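PDB 7O21: uncharacterized conserved from Bdellovibrio bacteriovorus, which probably acts as an LD-carboxypeptidase of the YkuD family that edits peptidoglycan in the cell wall and so helps set the curved shape of the predator. Local coordinates for residues A[31-36]-A[251-256]; A[38-43]-A[169-174]. All blocks are in the same frame, centred on the assembly; numbering follows the deposited sequence.

Contact 1: A[31-36]-A[251-256]; sequences LQISET and QPYIVQ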
loop_
_atom_site.group_PDB
_atom_site.type_symbol
_atom_site.label_atom_id
_atom_site.label_comp_id
_atom_site.label_asym_id
_atom_site.label_seq_id
_atom_site.Cartn_x
_atom_site.Cartn_y
_atom_site.Cartn_z
ATOM N N LEU A 31 -21.583 12.987 -1.122
ATOM C CA LEU A 31 -21.973 14.365 -1.392
ATOM C C LEU A 31 -21.503 14.899 -2.739
ATOM O O LEU A 31 -22.185 15.743 -3.322
ATOM C CB LEU A 31 -21.518 15.287 -0.254
ATOM C CG LEU A 31 -22.277 15.021 1.053
ATOM C CD1 LEU A 31 -21.673 15.826 2.186
ATOM C CD2 LEU A 31 -23.759 15.340 0.895
ATOM N N GLN A 32 -20.354 14.454 -3.247
ATOM C CA GLN A 32 -19.845 14.981 -4.509
ATOM C C GLN A 32 -18.815 14.003 -5.054
ATOM O O GLN A 32 -18.117 13.338 -4.286
ATOM C CB GLN A 32 -19.174 16.347 -4.288
ATOM C CG GLN A 32 -18.971 17.170 -5.559
ATOM C CD GLN A 32 -18.689 18.624 -5.246
ATOM O OE1 GLN A 32 -19.551 19.487 -5.422
ATOM N NE2 GLN A 32 -17.496 18.897 -4.747
ATOM N N ILE A 33 -18.738 13.913 -6.388
ATOM C CA ILE A 33 -17.726 13.121 -7.083
ATOM C C ILE A 33 -16.754 14.088 -7.749
ATOM O O ILE A 33 -17.158 15.153 -8.235
ATOM C CB ILE A 33 -18.398 12.159 -8.090
ATOM C CG1 ILE A 33 -19.243 11.143 -7.318
ATOM C CG2 ILE A 33 -17.370 11.433 -8.955
ATOM C CD1 ILE A 33 -20.140 10.279 -8.189
ATOM N N SER A 34 -15.467 13.760 -7.718
ATOM C CA SER A 34 -14.482 14.711 -8.221
ATOM C C SER A 34 -14.616 14.872 -9.734
ATOM O O SER A 34 -14.949 13.927 -10.455
ATOM C CB SER A 34 -13.067 14.267 -7.869
ATOM O OG SER A 34 -12.125 15.025 -8.605
ATOM N N GLU A 35 -14.358 16.096 -10.209
ATOM C CA GLU A 35 -14.338 16.352 -11.649
ATOM C C GLU A 35 -13.061 15.849 -12.319
ATOM O O GLU A 35 -12.993 15.825 -13.559
ATOM C CB GLU A 35 -14.470 17.849 -11.934
ATOM C CG GLU A 35 -13.218 18.635 -11.552
ATOM C CD GLU A 35 -13.374 20.131 -11.782
ATOM O OE1 GLU A 35 -14.014 20.515 -12.784
ATOM O OE2 GLU A 35 -12.876 20.931 -10.962
ATOM N N THR A 36 -12.048 15.459 -11.549
ATOM C CA THR A 36 -10.740 15.136 -12.112
ATOM C C THR A 36 -10.789 13.786 -12.840
ATOM O O THR A 36 -11.056 12.748 -12.228
ATOM C CB THR A 36 -9.691 15.146 -10.997
ATOM O OG1 THR A 36 -9.537 16.484 -10.504
ATOM C CG2 THR A 36 -8.349 14.643 -11.496
ATOM N N GLN A 251 -12.737 20.300 -8.250
ATOM C CA GLN A 251 -13.945 19.879 -7.571
ATOM C C GLN A 251 -13.696 18.524 -6.906
ATOM O O GLN A 251 -13.319 17.566 -7.594
ATOM C CB GLN A 251 -15.097 19.761 -8.558
ATOM C CG GLN A 251 -16.329 19.152 -7.940
ATOM C CD GLN A 251 -17.413 18.975 -8.965
ATOM O OE1 GLN A 251 -17.866 19.945 -9.577
ATOM N NE2 GLN A 251 -17.835 17.734 -9.169
ATOM N N PRO A 252 -13.850 18.415 -5.588
ATOM C CA PRO A 252 -13.424 17.207 -4.881
ATOM C C PRO A 252 -14.493 16.128 -4.772
ATOM O O PRO A 252 -15.695 16.370 -4.901
ATOM C CB PRO A 252 -13.118 17.743 -3.473
ATOM C CG PRO A 252 -14.103 18.842 -3.306
ATOM C CD PRO A 252 -14.165 19.515 -4.660
ATOM N N TYR A 253 -14.015 14.889 -4.566
ATOM C CA TYR A 253 -14.835 13.869 -3.921
ATOM C C TYR A 253 -15.091 14.333 -2.496
ATOM O O TYR A 253 -14.187 14.822 -1.815
ATOM C CB TYR A 253 -14.091 12.530 -3.768
ATOM C CG TYR A 253 -13.879 11.614 -4.962
ATOM C CD1 TYR A 253 -14.916 10.875 -5.523
ATOM C CD2 TYR A 253 -12.605 11.416 -5.461
ATOM C CE1 TYR A 253 -14.679 10.007 -6.598
ATOM C CE2 TYR A 253 -12.371 10.571 -6.512
ATOM C CZ TYR A 253 -13.393 9.854 -7.061
ATOM O OH TYR A 253 -13.101 9.027 -8.128
ATOM N N ILE A 254 -16.321 14.153 -2.032
ATOM C CA ILE A 254 -16.672 14.417 -0.636
ATOM C C ILE A 254 -17.570 13.285 -0.163
ATOM O O ILE A 254 -18.650 13.065 -0.731
ATOM C CB ILE A 254 -17.393 15.761 -0.441
ATOM C CG1 ILE A 254 -16.565 16.889 -1.050
ATOM C CG2 ILE A 254 -17.644 16.008 1.062
ATOM C CD1 ILE A 254 -17.256 18.265 -1.016
ATOM N N VAL A 255 -17.112 12.550 0.849
ATOM C CA VAL A 255 -17.898 11.507 1.500
ATOM C C VAL A 255 -17.916 11.806 2.994
ATOM O O VAL A 255 -16.864 12.028 3.604
ATOM C CB VAL A 255 -17.311 10.111 1.244
ATOM C CG1 VAL A 255 -18.160 9.045 1.919
ATOM C CG2 VAL A 255 -17.268 9.847 -0.246
ATOM N N GLN A 256 -19.110 11.786 3.584
ATOM C CA GLN A 256 -19.265 12.013 5.017
ATOM C C GLN A 256 -20.192 10.936 5.551
ATOM O O GLN A 256 -21.373 10.906 5.200
ATOM C CB GLN A 256 -19.846 13.399 5.287
ATOM C CG GLN A 256 -19.510 13.927 6.676
ATOM C CD GLN A 256 -20.277 13.224 7.778
ATOM O OE1 GLN A 256 -19.703 12.493 8.605
ATOM N NE2 GLN A 256 -21.586 13.445 7.804
#
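Gln32 pairs with Ile254 in an antiparallel bridge that adds strand 30-32 to the edge of the sheet of the NTF2-like domain, and a classic beta bulge marks the join. Leu31 and Gln32 both face Ile254: its O takes Leu31 N at 3.0 Å and, weakly, Gln32 N, while Ile254 N returns a bond to Gln32 O. On the same face as Ile254, Gln32 sends its extended chain, with CG anti to the backbone N (chi1 -163°), beside Pro252. There NE2 donates a hydrogen bond to Pro252 O at 3.1 Å, on a lone pair in the carbonyl plane. The Gln32 amide also stacks on that of Gln251, the planes 28° apart, and Gln251 NE2 reaches Ile33 O at 2.8 Å, nearly in line with the carbonyl.

Beyond the bridge, toward Ser34 and Glu35, Gln251 is gripped at its backbone. Its O accepts from both Ser34 OG and Glu35 N, and its N meets Glu35 OE2 on the anti side at 2.8 Å. Ser34 CB lies over the face of the Tyr253 ring, a CH-pi contact 4.0 Å from the centroid, and Ile33 CG2 packs obliquely against the same ring.

A second shell holds the polar ends: Arg191 binds Gln32 OE1, Gly60 O takes a further bond from Gln251 NE2, and Tyr253 OH is bonded to Ser40 N. Helix 184-206 covers Leu31 and Ile254 through Leu194. Ser34 OG closes an ST turn as well, accepting from Thr36 N at 3.0 Å.

Contact 2: A[38-43]-A[169-174]; sequences AFSRYV and GETPIL. With EDO (1,2-ethanediol), chain K.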
loop_
_atom_site.group_PDB
_atom_site.type_symbol
_atom_site.label_atom_id
_atom_site.label_comp_id
_atom_site.label_asym_id
_atom_site.label_seq_id
_atom_site.Cartn_x
_atom_site.Cartn_y
_atom_site.Cartn_z
ATOM N N ALA A 38 -8.515 11.878 -14.020
ATOM C CA ALA A 38 -7.557 10.878 -13.569
ATOM C C ALA A 38 -8.122 10.021 -12.447
ATOM O O ALA A 38 -7.605 8.925 -12.201
ATOM C CB ALA A 38 -6.273 11.563 -13.101
ATOM N N PHE A 39 -9.181 10.485 -11.783
ATOM C CA PHE A 39 -9.845 9.687 -10.756
ATOM C C PHE A 39 -11.005 8.968 -11.432
ATOM O O PHE A 39 -10.969 8.764 -12.648
ATOM C CB PHE A 39 -10.361 10.571 -9.612
ATOM C CG PHE A 39 -9.301 11.475 -8.996
ATOM C CD1 PHE A 39 -7.963 11.111 -8.969
ATOM C CD2 PHE A 39 -9.668 12.690 -8.446
ATOM C CE1 PHE A 39 -7.003 11.970 -8.397
ATOM C CE2 PHE A 39 -8.730 13.545 -7.872
ATOM C CZ PHE A 39 -7.408 13.185 -7.848
ATOM N N SER A 40 -12.041 8.589 -10.685
ATOM C CA SER A 40 -13.117 7.763 -11.219
ATOM C C SER A 40 -14.400 8.574 -11.260
ATOM O O SER A 40 -14.782 9.182 -10.254
ATOM C CB SER A 40 -13.316 6.520 -10.350
ATOM O OG SER A 40 -14.503 5.818 -10.720
ATOM N N ARG A 41 -15.066 8.588 -12.410
ATOM C CA ARG A 41 -16.355 9.267 -12.447
ATOM C C ARG A 41 -17.469 8.452 -11.821
ATOM O O ARG A 41 -18.576 8.979 -11.660
ATOM C CB ARG A 41 -16.730 9.698 -13.867
ATOM C CG ARG A 41 -16.925 8.586 -14.863
ATOM C CD ARG A 41 -16.913 9.186 -16.287
ATOM N NE ARG A 41 -17.405 8.248 -17.290
ATOM C CZ ARG A 41 -16.634 7.586 -18.146
ATOM N NH1 ARG A 41 -15.317 7.759 -18.146
ATOM N NH2 ARG A 41 -17.185 6.753 -19.018
ATOM N N TYR A 42 -17.200 7.197 -11.457
ATOM C CA TYR A 42 -18.177 6.318 -10.833
ATOM C C TYR A 42 -17.823 6.045 -9.376
ATOM O O TYR A 42 -16.643 5.959 -9.014
ATOM C CB TYR A 42 -18.258 4.973 -11.571
ATOM C CG TYR A 42 -18.642 5.117 -13.016
ATOM C CD1 TYR A 42 -19.920 5.531 -13.380
ATOM C CD2 TYR A 42 -17.706 4.907 -14.016
ATOM C CE1 TYR A 42 -20.263 5.679 -14.732
ATOM C CE2 TYR A 42 -18.041 5.057 -15.349
ATOM C CZ TYR A 42 -19.311 5.444 -15.694
ATOM O OH TYR A 42 -19.632 5.587 -17.031
ATOM N N VAL A 43 -18.859 5.842 -8.558
ATOM C CA VAL A 43 -18.720 5.437 -7.162
ATOM C C VAL A 43 -19.660 4.265 -6.936
ATOM O O VAL A 43 -20.822 4.325 -7.347
ATOM C CB VAL A 43 -19.101 6.590 -6.216
ATOM C CG1 VAL A 43 -19.273 6.079 -4.789
ATOM C CG2 VAL A 43 -18.045 7.704 -6.279
ATOM N N GLY A 169 -7.451 1.333 -8.739
ATOM C CA GLY A 169 -6.758 2.366 -8.017
ATOM C C GLY A 169 -7.551 3.630 -7.785
ATOM O O GLY A 169 -7.084 4.504 -7.037
ATOM N N GLU A 170 -8.733 3.756 -8.376
ATOM C CA GLU A 170 -9.452 5.028 -8.337
ATOM C C GLU A 170 -10.908 4.921 -7.900
ATOM O O GLU A 170 -11.390 5.795 -7.179
ATOM C CB GLU A 170 -9.377 5.725 -9.702
ATOM C CG GLU A 170 -7.956 5.956 -10.213
ATOM C CD GLU A 170 -7.147 6.887 -9.347
ATOM O OE1 GLU A 170 -7.738 7.686 -8.590
ATOM O OE2 GLU A 170 -5.899 6.826 -9.444
ATOM N N THR A 171 -11.627 3.894 -8.321
ATOM C CA THR A 171 -13.073 3.877 -8.049
ATOM C C THR A 171 -13.363 3.632 -6.568
ATOM O O THR A 171 -12.977 2.583 -6.033
ATOM C CB THR A 171 -13.773 2.827 -8.915
ATOM O OG1 THR A 171 -13.635 3.203 -10.290
ATOM C CG2 THR A 171 -15.272 2.739 -8.567
ATOM N N PRO A 172 -14.085 4.524 -5.892
ATOM C CA PRO A 172 -14.480 4.255 -4.503
ATOM C C PRO A 172 -15.510 3.147 -4.410
ATOM O O PRO A 172 -16.369 2.988 -5.282
ATOM C CB PRO A 172 -15.120 5.576 -4.047
ATOM C CG PRO A 172 -14.617 6.616 -4.998
ATOM C CD PRO A 172 -14.420 5.896 -6.315
ATOM N N ILE A 173 -15.433 2.396 -3.317
ATOM C CA ILE A 173 -16.529 1.545 -2.876
ATOM C C ILE A 173 -16.861 1.947 -1.447
ATOM O O ILE A 173 -15.988 1.944 -0.567
ATOM C CB ILE A 173 -16.221 0.045 -3.030
ATOM C CG1 ILE A 173 -17.425 -0.779 -2.605
ATOM C CG2 ILE A 173 -14.931 -0.365 -2.273
ATOM C CD1 ILE A 173 -17.360 -2.232 -3.066
ATOM N N LEU A 174 -18.100 2.372 -1.234
ATOM C CA LEU A 174 -18.582 2.822 0.066
ATOM C C LEU A 174 -19.410 1.685 0.638
ATOM O O LEU A 174 -20.406 1.279 0.031
ATOM C CB LEU A 174 -19.452 4.062 -0.093
ATOM C CG LEU A 174 -18.808 5.269 -0.783
ATOM C CD1 LEU A 174 -19.769 6.468 -0.804
ATOM C CD2 LEU A 174 -17.479 5.631 -0.146
HETATM C C1 EDO K . -2.550 10.310 -10.319
HETATM O O1 EDO K . -2.638 10.038 -11.721
HETATM C C2 EDO K . -3.836 9.836 -9.654
HETATM O O2 EDO K . -3.965 8.420 -9.836
#
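Glu170 lays CG and CD against Ala38 O and brings its carboxylate beside the Phe39 ring. Bent at chi2 (-64°), the chain brings CD to 3.5 Å from Ala38 O, and OE1 approaches Phe39 CD1 obliquely, also at 3.5 Å, with the ring and carboxylate planes 19° apart. The other carboxylate oxygen, OE2, accepts a hydrogen bond from O2 (2.5 Å) of a 1,2-ethanediol, probably carried over from the crystallisation liquor, whose C2 sits at the edge of the ring. Lys264 adds a cation-pi contact to Phe39 and a long, weak ion pair to Glu170 OE1.

Further along, the contact turns on two hydroxyls. Thr171 OG1 donates to Ser40 OG at 2.8 Å, and Ser40 OG in turn donates to Tyr42 O at 2.7 Å, in the carbonyl plane on a lone pair. The Ser40 hydroxyl reaches both partners with OG anti to the backbone N (chi1 170°). Lys167 N donates to Thr171 OG1 as well, which ties this pair of buried hydroxyls to the loop before Gly169. Beside it, Thr171 CG2 and Pro172 CD both lie against Tyr42 O.

Beyond the polar part the packing is apolar. Val43 spreads its two methyls over two alternate residues of strand 172-176: CG2 meets Pro172 CG at 3.8 Å, the side chains crossing at about a right angle, and CG1 meets Leu174 CD1 at 4.0 Å.

The two segments run nearly the same way into strands 42-47 and 172-176, which Pro172 and Ile44 join by a backbone hydrogen bond. This pairing brings together the first and last strands of the mixed sheet in the YkuD-type L,D-transpeptidase catalytic domain.

In the fold
The two contacts lie about 10 Å apart, centre to centre, and touch at the boundary between the two domains. Contact 1 belongs to the five-stranded antiparallel sheet of the NTF2-like domain, contact 2 to the mixed sheet of the catalytic domain. Residues 31-36 and 38-43 are separated by a single residue, so the chain leaves the first sheet and enters the second within about ten residues. Contact 2 is nested inside the long loop that contact 1 closes. Tyr253 bridges them, its OH 2.7 Å from Ser40 O in a probable hydrogen bond. The N-terminal part of the chain thus ties both domains together, well away from the predicted catalytic residues.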